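PDB 4ZXH: Abbfa_003403, which is a four-domain nonribosomal peptide synthetase module that probably activates an amino acid, condenses it with a carrier-bound donor and releases the product through its thioesterase domain. Local coordinates for residues L24-Y28 with S1008-V1012. Sequence-based numbering, arbitrary orientation.
Sequences LGIWY and SLLAV. With PNS (4'-phosphopantetheine), chain B.
Ser1008 carries a covalent 4'-phosphopantetheine, its OG bonded to PNS P24 at 1.6 Å, and the same residue packs on an aromatic ring of another domain. Ser1008 begins helix 1008-1022 of the carrier domain; 24-28 lies within helix 21-32 of the condensation domain. Phi/psi are alpha-helical throughout, with Tyr28 N donating to Leu24 O at 2.8 Å. The axes approach to 10.9 Å and cross at 51°, so side chains fill the gap. In register, Leu24 lies nearest Leu1009 (CA to CA 7.6 Å) and Tyr28 nearest Ser1008 (CA to CA 7.3 Å).

Tyr28, with chi1 t, lays its ring under Ser1008. Ser1008 CB stands 3.8 Å from the Tyr28 ring centroid, 7° off the normal, a CH-pi contact. Val1012 CG2 meets the ring edge at Tyr28 CD1 (3.8 Å) and the Trp27 edge at CZ3 (3.8 Å). The CA-to-CB bond of Trp27, also t, points sideways, but its ring end comes nearer the carrier helix; its NE1 is hydrogen-bonded to Met75 O. Leu24 CD2 meets Leu1009 CB at 4.2 Å. Ile82 of strand 81-87 touches Leu24, Trp27, Leu1009 and Val1012.

Ser1008 N donates a hydrogen bond to PNS O25 (2.7 Å). The arm then runs along helix 21-32: Gly25 CA lies 3.2 Å from PNS O35, and a CB there would clash with that oxygen. Ile26 CD1 is 3.9 Å from PNS O40.

This is a carrier protein docked on a condensation domain, with its pantetheine arm inserted. Between these two helices the contact is apolar and aromatic; the arm has polar bonds, also to Arg346 and Asn351. This is consistent with a carrier that must detach to visit other domains.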
loop_
_atom_site.group_PDB
_atom_site.type_symbol
_atom_site.label_atom_id
_atom_site.label_comp_id
_atom_site.label_asym_id
_atom_site.label_seq_id
_atom_site.Cartn_x
_atom_site.Cartn_y
_atom_site.Cartn_z
ATOM N N LEU A 24 -3.233 5.384 -25.323
ATOM C CA LEU A 24 -3.207 4.123 -24.602
ATOM C C LEU A 24 -3.239 4.308 -23.088
ATOM O O LEU A 24 -4.017 3.656 -22.391
ATOM C CB LEU A 24 -1.965 3.340 -25.018
ATOM C CG LEU A 24 -1.501 2.156 -24.187
ATOM C CD1 LEU A 24 -2.589 1.131 -24.110
ATOM C CD2 LEU A 24 -0.243 1.580 -24.839
ATOM N N GLY A 25 -2.406 5.206 -22.578
ATOM C CA GLY A 25 -2.319 5.398 -21.142
ATOM C C GLY A 25 -3.611 5.898 -20.517
ATOM O O GLY A 25 -4.040 5.391 -19.486
ATOM N N ILE A 26 -4.226 6.908 -21.119
ATOM C CA ILE A 26 -5.492 7.401 -20.595
ATOM C C ILE A 26 -6.564 6.326 -20.678
ATOM O O ILE A 26 -7.299 6.075 -19.714
ATOM C CB ILE A 26 -6.015 8.607 -21.365
ATOM C CG1 ILE A 26 -4.925 9.674 -21.570
ATOM C CG2 ILE A 26 -7.262 9.111 -20.693
ATOM C CD1 ILE A 26 -4.416 10.257 -20.321
ATOM N N TRP A 27 -6.663 5.718 -21.855
ATOM C CA TRP A 27 -7.629 4.658 -22.094
ATOM C C TRP A 27 -7.505 3.609 -21.011
ATOM O O TRP A 27 -8.480 3.304 -20.315
ATOM C CB TRP A 27 -7.414 4.034 -23.460
ATOM C CG TRP A 27 -8.497 3.120 -23.864
ATOM C CD1 TRP A 27 -9.592 3.425 -24.631
ATOM C CD2 TRP A 27 -8.605 1.726 -23.548
ATOM N NE1 TRP A 27 -10.372 2.302 -24.811
ATOM C CE2 TRP A 27 -9.792 1.248 -24.152
ATOM C CE3 TRP A 27 -7.815 0.832 -22.811
ATOM C CZ2 TRP A 27 -10.206 -0.077 -24.037
ATOM C CZ3 TRP A 27 -8.229 -0.483 -22.699
ATOM C CH2 TRP A 27 -9.408 -0.927 -23.315
ATOM N N TYR A 28 -6.291 3.087 -20.853
ATOM C CA TYR A 28 -6.028 2.051 -19.864
ATOM C C TYR A 28 -6.513 2.441 -18.463
ATOM O O TYR A 28 -7.185 1.657 -17.786
ATOM C CB TYR A 28 -4.535 1.721 -19.834
ATOM C CG TYR A 28 -4.172 0.604 -18.889
ATOM C CD1 TYR A 28 -4.427 -0.723 -19.213
ATOM C CD2 TYR A 28 -3.561 0.872 -17.678
ATOM C CE1 TYR A 28 -4.087 -1.755 -18.340
ATOM C CE2 TYR A 28 -3.227 -0.144 -16.808
ATOM C CZ TYR A 28 -3.486 -1.457 -17.135
ATOM O OH TYR A 28 -3.132 -2.463 -16.249
ATOM N N SER A 1008 1.167 -2.822 -19.411
ATOM C CA SER A 1008 -0.221 -2.410 -19.508
ATOM C C SER A 1008 -0.969 -2.809 -20.799
ATOM O O SER A 1008 -2.038 -3.394 -20.699
ATOM C CB SER A 1008 -0.281 -0.908 -19.260
ATOM O OG SER A 1008 -0.102 -0.701 -17.858
ATOM N N LEU A 1009 -0.434 -2.550 -21.989
ATOM C CA LEU A 1009 -1.120 -3.021 -23.203
ATOM C C LEU A 1009 -1.275 -4.554 -23.203
ATOM O O LEU A 1009 -2.364 -5.064 -23.488
ATOM C CB LEU A 1009 -0.388 -2.573 -24.467
ATOM C CG LEU A 1009 -1.003 -3.002 -25.804
ATOM C CD1 LEU A 1009 -2.512 -2.769 -25.792
ATOM C CD2 LEU A 1009 -0.367 -2.292 -26.996
ATOM N N LEU A 1010 -0.211 -5.285 -22.871
ATOM C CA LEU A 1010 -0.297 -6.754 -22.790
ATOM C C LEU A 1010 -1.410 -7.232 -21.864
ATOM O O LEU A 1010 -2.123 -8.172 -22.192
ATOM C CB LEU A 1010 1.015 -7.374 -22.307
ATOM C CG LEU A 1010 2.125 -7.578 -23.330
ATOM C CD1 LEU A 1010 3.090 -8.622 -22.812
ATOM C CD2 LEU A 1010 1.551 -7.998 -24.641
ATOM N N ALA A 1011 -1.544 -6.587 -20.709
ATOM C CA ALA A 1011 -2.604 -6.916 -19.763
ATOM C C ALA A 1011 -3.992 -6.789 -20.390
ATOM O O ALA A 1011 -4.880 -7.584 -20.085
ATOM C CB ALA A 1011 -2.511 -6.041 -18.548
ATOM N N VAL A 1012 -4.186 -5.798 -21.259
ATOM C CA VAL A 1012 -5.466 -5.662 -21.944
ATOM C C VAL A 1012 -5.677 -6.836 -22.892
ATOM O O VAL A 1012 -6.762 -7.398 -22.954
ATOM C CB VAL A 1012 -5.572 -4.346 -22.724
ATOM C CG1 VAL A 1012 -6.707 -4.429 -23.704
ATOM C CG2 VAL A 1012 -5.767 -3.162 -21.771
HETATM O O23 PNS B . 1.377 -0.077 -15.881
HETATM P P24 PNS B . 1.318 -0.101 -17.386
HETATM O O25 PNS B . 2.427 -0.788 -18.135
HETATM O O27 PNS B . 1.307 1.450 -17.829
HETATM C C28 PNS B . 0.328 2.344 -17.310
HETATM C C29 PNS B . 0.522 3.708 -17.949
HETATM C C30 PNS B . 0.406 3.479 -19.457
HETATM C C31 PNS B . 1.906 4.245 -17.584
HETATM C C32 PNS B . -0.541 4.678 -17.414
HETATM O O33 PNS B . -0.599 4.505 -15.988
HETATM C C34 PNS B . -0.213 6.108 -17.801
HETATM O O35 PNS B . -0.148 6.470 -18.975
HETATM N N36 PNS B . -0.004 6.989 -16.833
HETATM C C37 PNS B . 0.319 8.381 -17.103
HETATM C C38 PNS B . -0.770 9.240 -16.462
HETATM C C39 PNS B . -0.981 10.476 -17.282
HETATM O O40 PNS B . -0.917 10.436 -18.502
HETATM N N41 PNS B . -1.231 11.562 -16.564
HETATM C C42 PNS B . -1.484 12.902 -17.035
HETATM C C43 PNS B . -1.351 13.706 -15.758
HETATM S S44 PNS B . 0.313 14.387 -15.720
#